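Local atomic coordinates of putative thiosugar synthase (Amycolatopsis orientalis, PDB entry 4N6F), a protein that probably forms a 2-thiosugar phosphate from a hexose 6-phosphate with sulphur delivered by a carrier protein, and is related to the thiazole synthase ThiG. Residues 39-53 with 69-83. Sequence-based numbering, arbitrary orientation.
Sequences VRDVLNAAGADVFIT and LADELPLDDFTWIGT. With CA (calcium ion), chain D.
Phe51 drives its ring edge into the face of Trp80: CD2 of Phe51 stands 3.6 Å from Trp80 CD2, and the planes meet at 72° in a T-shaped pair. With CG of Phe51 anti to its backbone N (chi1 176°), the ring is carried to Leu75, whose CD2 sits over one face, close to the ring normal, in a CH-pi contact, and to Leu69, whose CD2 approaches CE1 obliquely. The indole is kept from turning by its NE1, which donates to Leu75 O at 3.0 Å, in the ring plane. Phe78 lies against the Phe51 CB, its CE2 reaching Ala48 and the CD1 of Leu43; that same CD1 meets Leu73 CD1 at 3.6 Å, the two leucines crossing at about a right angle.

At the outer end, Arg40 bends at chi3 (71°) and sends NH2 to Glu72 OE1 at 2.7 Å, while NE and NH1 grip Asp41 OD1 side-on. Glu72 turns its other oxygen, OE2, to the calcium ion at 2.3 Å, beside Asp71 OD1 and Asp68. Replacing Arg40 by an alanine would probably leave Glu72 OE1 and Asp41 OD1 without their guanidinium partner and the metal-binding carboxylate less firmly oriented.

Parallel strands 50-52 and 79-83 are joined by four backbone bonds, among them Phe51 N to Thr79 O at 2.8 Å. On the face away from Phe51 and Trp80, CG1 of Ile81 touches CG1 of both Val50 and Ile52. Helix 60-70 makes the beta-alpha-beta crossover between these TIM-barrel strands; strand 108-111 continues the sheet beyond 79-83, and helix 36-46 packs on strand 26-28 and helix 226-245.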
loop_
_atom_site.group_PDB
_atom_site.type_symbol
_atom_site.label_atom_id
_atom_site.label_comp_id
_atom_site.label_asym_id
_atom_site.label_seq_id
_atom_site.Cartn_x
_atom_site.Cartn_y
_atom_site.Cartn_z
ATOM N N VAL A 39 -16.452 16.884 -5.124
ATOM C CA VAL A 39 -15.177 17.568 -4.968
ATOM C C VAL A 39 -14.877 17.726 -3.482
ATOM O O VAL A 39 -13.809 17.340 -3.018
ATOM C CB VAL A 39 -15.160 18.932 -5.683
ATOM C CG1 VAL A 39 -13.915 19.726 -5.320
ATOM C CG2 VAL A 39 -15.211 18.741 -7.190
ATOM N N ARG A 40 -15.844 18.265 -2.745
ATOM C CA ARG A 40 -15.706 18.472 -1.303
ATOM C C ARG A 40 -15.278 17.185 -0.601
ATOM O O ARG A 40 -14.267 17.153 0.091
ATOM C CB ARG A 40 -17.031 18.972 -0.724
ATOM C CG ARG A 40 -17.072 19.155 0.790
ATOM C CD ARG A 40 -18.518 19.184 1.269
ATOM N NE ARG A 40 -19.134 17.855 1.184
ATOM C CZ ARG A 40 -20.414 17.608 0.901
ATOM N NH1 ARG A 40 -20.840 16.352 0.852
ATOM N NH2 ARG A 40 -21.269 18.590 0.642
ATOM N N ASP A 41 -16.043 16.118 -0.803
ATOM C CA ASP A 41 -15.827 14.885 -0.050
ATOM C C ASP A 41 -14.489 14.246 -0.383
ATOM O O ASP A 41 -13.795 13.735 0.487
ATOM C CB ASP A 41 -16.957 13.886 -0.315
ATOM C CG ASP A 41 -18.291 14.321 0.289
ATOM O OD1 ASP A 41 -18.314 15.002 1.350
ATOM O OD2 ASP A 41 -19.330 13.963 -0.304
ATOM N N VAL A 42 -14.138 14.291 -1.657
ATOM C CA VAL A 42 -12.907 13.692 -2.148
ATOM C C VAL A 42 -11.687 14.480 -1.662
ATOM O O VAL A 42 -10.721 13.882 -1.203
ATOM C CB VAL A 42 -12.960 13.552 -3.690
ATOM C CG1 VAL A 42 -11.604 13.694 -4.334
ATOM C CG2 VAL A 42 -13.602 12.225 -4.078
ATOM N N LEU A 43 -11.731 15.810 -1.749
ATOM C CA LEU A 43 -10.609 16.617 -1.262
ATOM C C LEU A 43 -10.432 16.489 0.257
ATOM O O LEU A 43 -9.297 16.417 0.733
ATOM C CB LEU A 43 -10.736 18.084 -1.678
ATOM C CG LEU A 43 -10.551 18.385 -3.174
ATOM C CD1 LEU A 43 -10.783 19.865 -3.459
ATOM C CD2 LEU A 43 -9.181 17.980 -3.690
ATOM N N ASN A 44 -11.539 16.442 1.002
ATOM C CA ASN A 44 -11.480 16.202 2.452
ATOM C C ASN A 44 -10.907 14.832 2.784
ATOM O O ASN A 44 -9.939 14.736 3.526
ATOM C CB ASN A 44 -12.863 16.342 3.117
ATOM C CG ASN A 44 -13.254 17.791 3.372
ATOM O OD1 ASN A 44 -12.401 18.654 3.590
ATOM N ND2 ASN A 44 -14.556 18.061 3.365
ATOM N N ALA A 45 -11.499 13.778 2.232
ATOM C CA ALA A 45 -11.089 12.407 2.573
ATOM C C ALA A 45 -9.696 12.016 2.049
ATOM O O ALA A 45 -9.015 11.207 2.664
ATOM C CB ALA A 45 -12.124 11.408 2.092
ATOM N N ALA A 46 -9.281 12.571 0.913
ATOM C CA ALA A 46 -7.900 12.396 0.444
ATOM C C ALA A 46 -6.853 13.151 1.294
ATOM O O ALA A 46 -5.667 12.840 1.220
ATOM C CB ALA A 46 -7.781 12.814 -1.014
ATOM N N GLY A 47 -7.284 14.131 2.093
ATOM C CA GLY A 47 -6.357 14.948 2.894
ATOM C C GLY A 47 -5.553 15.894 2.016
ATOM O O GLY A 47 -4.447 16.303 2.370
ATOM N N ALA A 48 -6.126 16.235 0.869
ATOM C CA ALA A 48 -5.487 17.075 -0.134
ATOM C C ALA A 48 -5.231 18.508 0.328
ATOM O O ALA A 48 -6.007 19.066 1.099
ATOM C CB ALA A 48 -6.358 17.103 -1.382
ATOM N N ASP A 49 -4.158 19.109 -0.178
ATOM C CA ASP A 49 -3.875 20.533 0.064
ATOM C C ASP A 49 -3.593 21.331 -1.211
ATOM O O ASP A 49 -3.148 22.477 -1.143
ATOM C CB ASP A 49 -2.722 20.694 1.071
ATOM C CG ASP A 49 -1.368 20.204 0.533
ATOM O OD1 ASP A 49 -1.228 19.913 -0.681
ATOM O OD2 ASP A 49 -0.426 20.116 1.349
ATOM N N VAL A 50 -3.864 20.730 -2.369
ATOM C CA VAL A 50 -3.733 21.417 -3.650
ATOM C C VAL A 50 -5.112 21.463 -4.315
ATOM O O VAL A 50 -5.790 20.451 -4.407
ATOM C CB VAL A 50 -2.726 20.697 -4.571
ATOM C CG1 VAL A 50 -2.775 21.253 -5.988
ATOM C CG2 VAL A 50 -1.317 20.826 -4.014
ATOM N N PHE A 51 -5.509 22.641 -4.779
ATOM C CA PHE A 51 -6.790 22.835 -5.438
ATOM C C PHE A 51 -6.524 23.148 -6.897
ATOM O O PHE A 51 -6.057 24.229 -7.223
ATOM C CB PHE A 51 -7.551 23.982 -4.760
ATOM C CG PHE A 51 -8.857 24.327 -5.418
ATOM C CD1 PHE A 51 -9.828 23.361 -5.615
ATOM C CD2 PHE A 51 -9.121 25.632 -5.833
ATOM C CE1 PHE A 51 -11.035 23.676 -6.225
ATOM C CE2 PHE A 51 -10.325 25.953 -6.450
ATOM C CZ PHE A 51 -11.287 24.969 -6.642
ATOM N N ILE A 52 -6.814 22.210 -7.771
ATOM C CA ILE A 52 -6.537 22.385 -9.168
ATOM C C ILE A 52 -7.734 23.057 -9.783
ATOM O O ILE A 52 -8.780 22.518 -9.817
ATOM C CB ILE A 52 -6.232 21.063 -9.864
ATOM C CG1 ILE A 52 -4.923 20.483 -9.383
ATOM C CG2 ILE A 52 -6.160 21.263 -11.351
ATOM C CD1 ILE A 52 -4.824 19.013 -9.545
ATOM N N THR A 53 -7.543 24.269 -10.244
ATOM C CA THR A 53 -8.623 25.129 -10.583
ATOM C C THR A 53 -8.703 25.596 -12.014
ATOM O O THR A 53 -7.729 25.862 -12.650
ATOM C CB THR A 53 -8.688 26.315 -9.640
ATOM O OG1 THR A 53 -9.942 26.960 -9.800
ATOM C CG2 THR A 53 -7.614 27.273 -9.924
ATOM N N LEU A 69 -18.657 25.739 -3.918
ATOM C CA LEU A 69 -17.637 24.938 -3.230
ATOM C C LEU A 69 -17.028 25.671 -2.033
ATOM O O LEU A 69 -16.700 25.050 -1.024
ATOM C CB LEU A 69 -16.533 24.535 -4.203
ATOM C CG LEU A 69 -15.451 23.581 -3.682
ATOM C CD1 LEU A 69 -16.028 22.235 -3.242
ATOM C CD2 LEU A 69 -14.402 23.383 -4.763
ATOM N N ALA A 70 -16.905 26.991 -2.147
ATOM C CA ALA A 70 -16.176 27.803 -1.169
ATOM C C ALA A 70 -16.771 27.849 0.244
ATOM O O ALA A 70 -16.038 28.101 1.191
ATOM C CB ALA A 70 -15.999 29.224 -1.697
ATOM N N ASP A 71 -18.076 27.625 0.403
ATOM C CA ASP A 71 -18.663 27.596 1.758
ATOM C C ASP A 71 -18.783 26.179 2.328
ATOM O O ASP A 71 -19.354 25.989 3.400
ATOM C CB ASP A 71 -20.019 28.318 1.810
ATOM C CG ASP A 71 -21.117 27.588 1.051
ATOM O OD1 ASP A 71 -20.844 26.566 0.390
ATOM O OD2 ASP A 71 -22.275 28.040 1.120
ATOM N N GLU A 72 -18.251 25.195 1.612
ATOM C CA GLU A 72 -18.242 23.812 2.087
ATOM C C GLU A 72 -16.844 23.241 2.296
ATOM O O GLU A 72 -16.697 22.234 2.974
ATOM C CB GLU A 72 -19.013 22.933 1.117
ATOM C CG GLU A 72 -20.500 23.198 1.166
ATOM C CD GLU A 72 -21.242 22.472 0.080
ATOM O OE1 GLU A 72 -21.208 21.225 0.091
ATOM O OE2 GLU A 72 -21.859 23.149 -0.775
ATOM N N LEU A 73 -15.844 23.869 1.681
ATOM C CA LEU A 73 -14.437 23.537 1.868
ATOM C C LEU A 73 -13.700 24.810 2.248
ATOM O O LEU A 73 -14.036 25.869 1.736
ATOM C CB LEU A 73 -13.824 23.030 0.557
ATOM C CG LEU A 73 -13.549 21.551 0.352
ATOM C CD1 LEU A 73 -12.777 21.396 -0.948
ATOM C CD2 LEU A 73 -12.764 20.930 1.495
ATOM N N PRO A 74 -12.682 24.710 3.117
ATOM C CA PRO A 74 -11.809 25.858 3.372
ATOM C C PRO A 74 -10.753 26.005 2.275
ATOM O O PRO A 74 -9.630 25.535 2.431
ATOM C CB PRO A 74 -11.161 25.508 4.718
ATOM C CG PRO A 74 -11.116 24.017 4.740
ATOM C CD PRO A 74 -12.341 23.557 3.980
ATOM N N LEU A 75 -11.110 26.654 1.169
ATOM C CA LEU A 75 -10.200 26.758 0.023
ATOM C C LEU A 75 -8.962 27.614 0.308
ATOM O O LEU A 75 -7.993 27.572 -0.449
ATOM C CB LEU A 75 -10.932 27.268 -1.216
ATOM C CG LEU A 75 -12.050 26.362 -1.748
ATOM C CD1 LEU A 75 -12.793 27.051 -2.879
ATOM C CD2 LEU A 75 -11.529 25.008 -2.213
ATOM N N ASP A 76 -8.989 28.363 1.408
ATOM C CA ASP A 76 -7.815 29.099 1.884
ATOM C C ASP A 76 -6.709 28.181 2.411
ATOM O O ASP A 76 -5.555 28.574 2.444
ATOM C CB ASP A 76 -8.209 30.092 2.989
ATOM C CG ASP A 76 -8.789 29.402 4.222
ATOM O OD1 ASP A 76 -9.971 28.994 4.179
ATOM O OD2 ASP A 76 -8.063 29.258 5.230
ATOM N N ASP A 77 -7.064 26.975 2.842
ATOM C CA ASP A 77 -6.069 25.994 3.275
ATOM C C ASP A 77 -5.333 25.336 2.096
ATOM O O ASP A 77 -4.387 24.599 2.307
ATOM C CB ASP A 77 -6.721 24.900 4.134
ATOM C CG ASP A 77 -7.153 25.400 5.518
ATOM O OD1 ASP A 77 -6.810 26.545 5.896
ATOM O OD2 ASP A 77 -7.836 24.628 6.230
ATOM N N PHE A 78 -5.770 25.604 0.867
ATOM C CA PHE A 78 -5.236 24.928 -0.306
ATOM C C PHE A 78 -4.316 25.856 -1.075
ATOM O O PHE A 78 -4.537 27.067 -1.112
ATOM C CB PHE A 78 -6.373 24.478 -1.231
ATOM C CG PHE A 78 -7.204 23.356 -0.678
ATOM C CD1 PHE A 78 -8.072 23.568 0.385
ATOM C CD2 PHE A 78 -7.132 22.088 -1.227
ATOM C CE1 PHE A 78 -8.845 22.537 0.895
ATOM C CE2 PHE A 78 -7.907 21.053 -0.728
ATOM C CZ PHE A 78 -8.760 21.278 0.341
ATOM N N THR A 79 -3.279 25.285 -1.679
ATOM C CA THR A 79 -2.544 25.980 -2.730
ATOM C C THR A 79 -3.322 25.826 -4.029
ATOM O O THR A 79 -3.655 24.702 -4.432
ATOM C CB THR A 79 -1.133 25.400 -2.906
ATOM O OG1 THR A 79 -0.405 25.567 -1.689
ATOM C CG2 THR A 79 -0.389 26.105 -4.034
ATOM N N TRP A 80 -3.612 26.943 -4.686
ATOM C CA TRP A 80 -4.353 26.919 -5.949
ATOM C C TRP A 80 -3.390 26.811 -7.112
ATOM O O TRP A 80 -2.420 27.560 -7.191
ATOM C CB TRP A 80 -5.202 28.194 -6.126
ATOM C CG TRP A 80 -6.353 28.323 -5.165
ATOM C CD1 TRP A 80 -6.385 27.928 -3.866
ATOM C CD2 TRP A 80 -7.626 28.920 -5.436
ATOM N NE1 TRP A 80 -7.610 28.223 -3.308
ATOM C CE2 TRP A 80 -8.388 28.835 -4.255
ATOM C CE3 TRP A 80 -8.195 29.512 -6.566
ATOM C CZ2 TRP A 80 -9.693 29.328 -4.165
ATOM C CZ3 TRP A 80 -9.492 30.004 -6.479
ATOM C CH2 TRP A 80 -10.227 29.904 -5.285
ATOM N N ILE A 81 -3.654 25.886 -8.023
ATOM C CA ILE A 81 -2.824 25.778 -9.209
ATOM C C ILE A 81 -3.702 25.660 -10.446
ATOM O O ILE A 81 -4.756 25.031 -10.418
ATOM C CB ILE A 81 -1.808 24.602 -9.114
ATOM C CG1 ILE A 81 -2.472 23.231 -9.278
ATOM C CG2 ILE A 81 -1.057 24.660 -7.789
ATOM C CD1 ILE A 81 -1.469 22.148 -9.612
ATOM N N GLY A 82 -3.266 26.281 -11.530
ATOM C CA GLY A 82 -3.995 26.197 -12.782
ATOM C C GLY A 82 -3.655 24.948 -13.549
ATOM O O GLY A 82 -2.768 24.176 -13.163
ATOM N N THR A 83 -4.357 24.758 -14.654
ATOM C CA THR A 83 -4.154 23.602 -15.502
ATOM C C THR A 83 -4.322 23.955 -16.987
ATOM O O THR A 83 -5.043 24.899 -17.331
ATOM C CB THR A 83 -5.115 22.460 -15.119
ATOM O OG1 THR A 83 -4.946 21.376 -16.033
ATOM C CG2 THR A 83 -6.567 22.925 -15.158
HETATM CA CA CA D . -22.417 25.366 -1.173
HETATM O O HOH W 1 -0.571 23.491 -0.268
HETATM O O HOH W 2 -23.700 25.071 1.317
HETATM O O HOH W 3 -23.347 27.468 -1.595
HETATM O O HOH W 4 -24.755 24.108 -1.493
#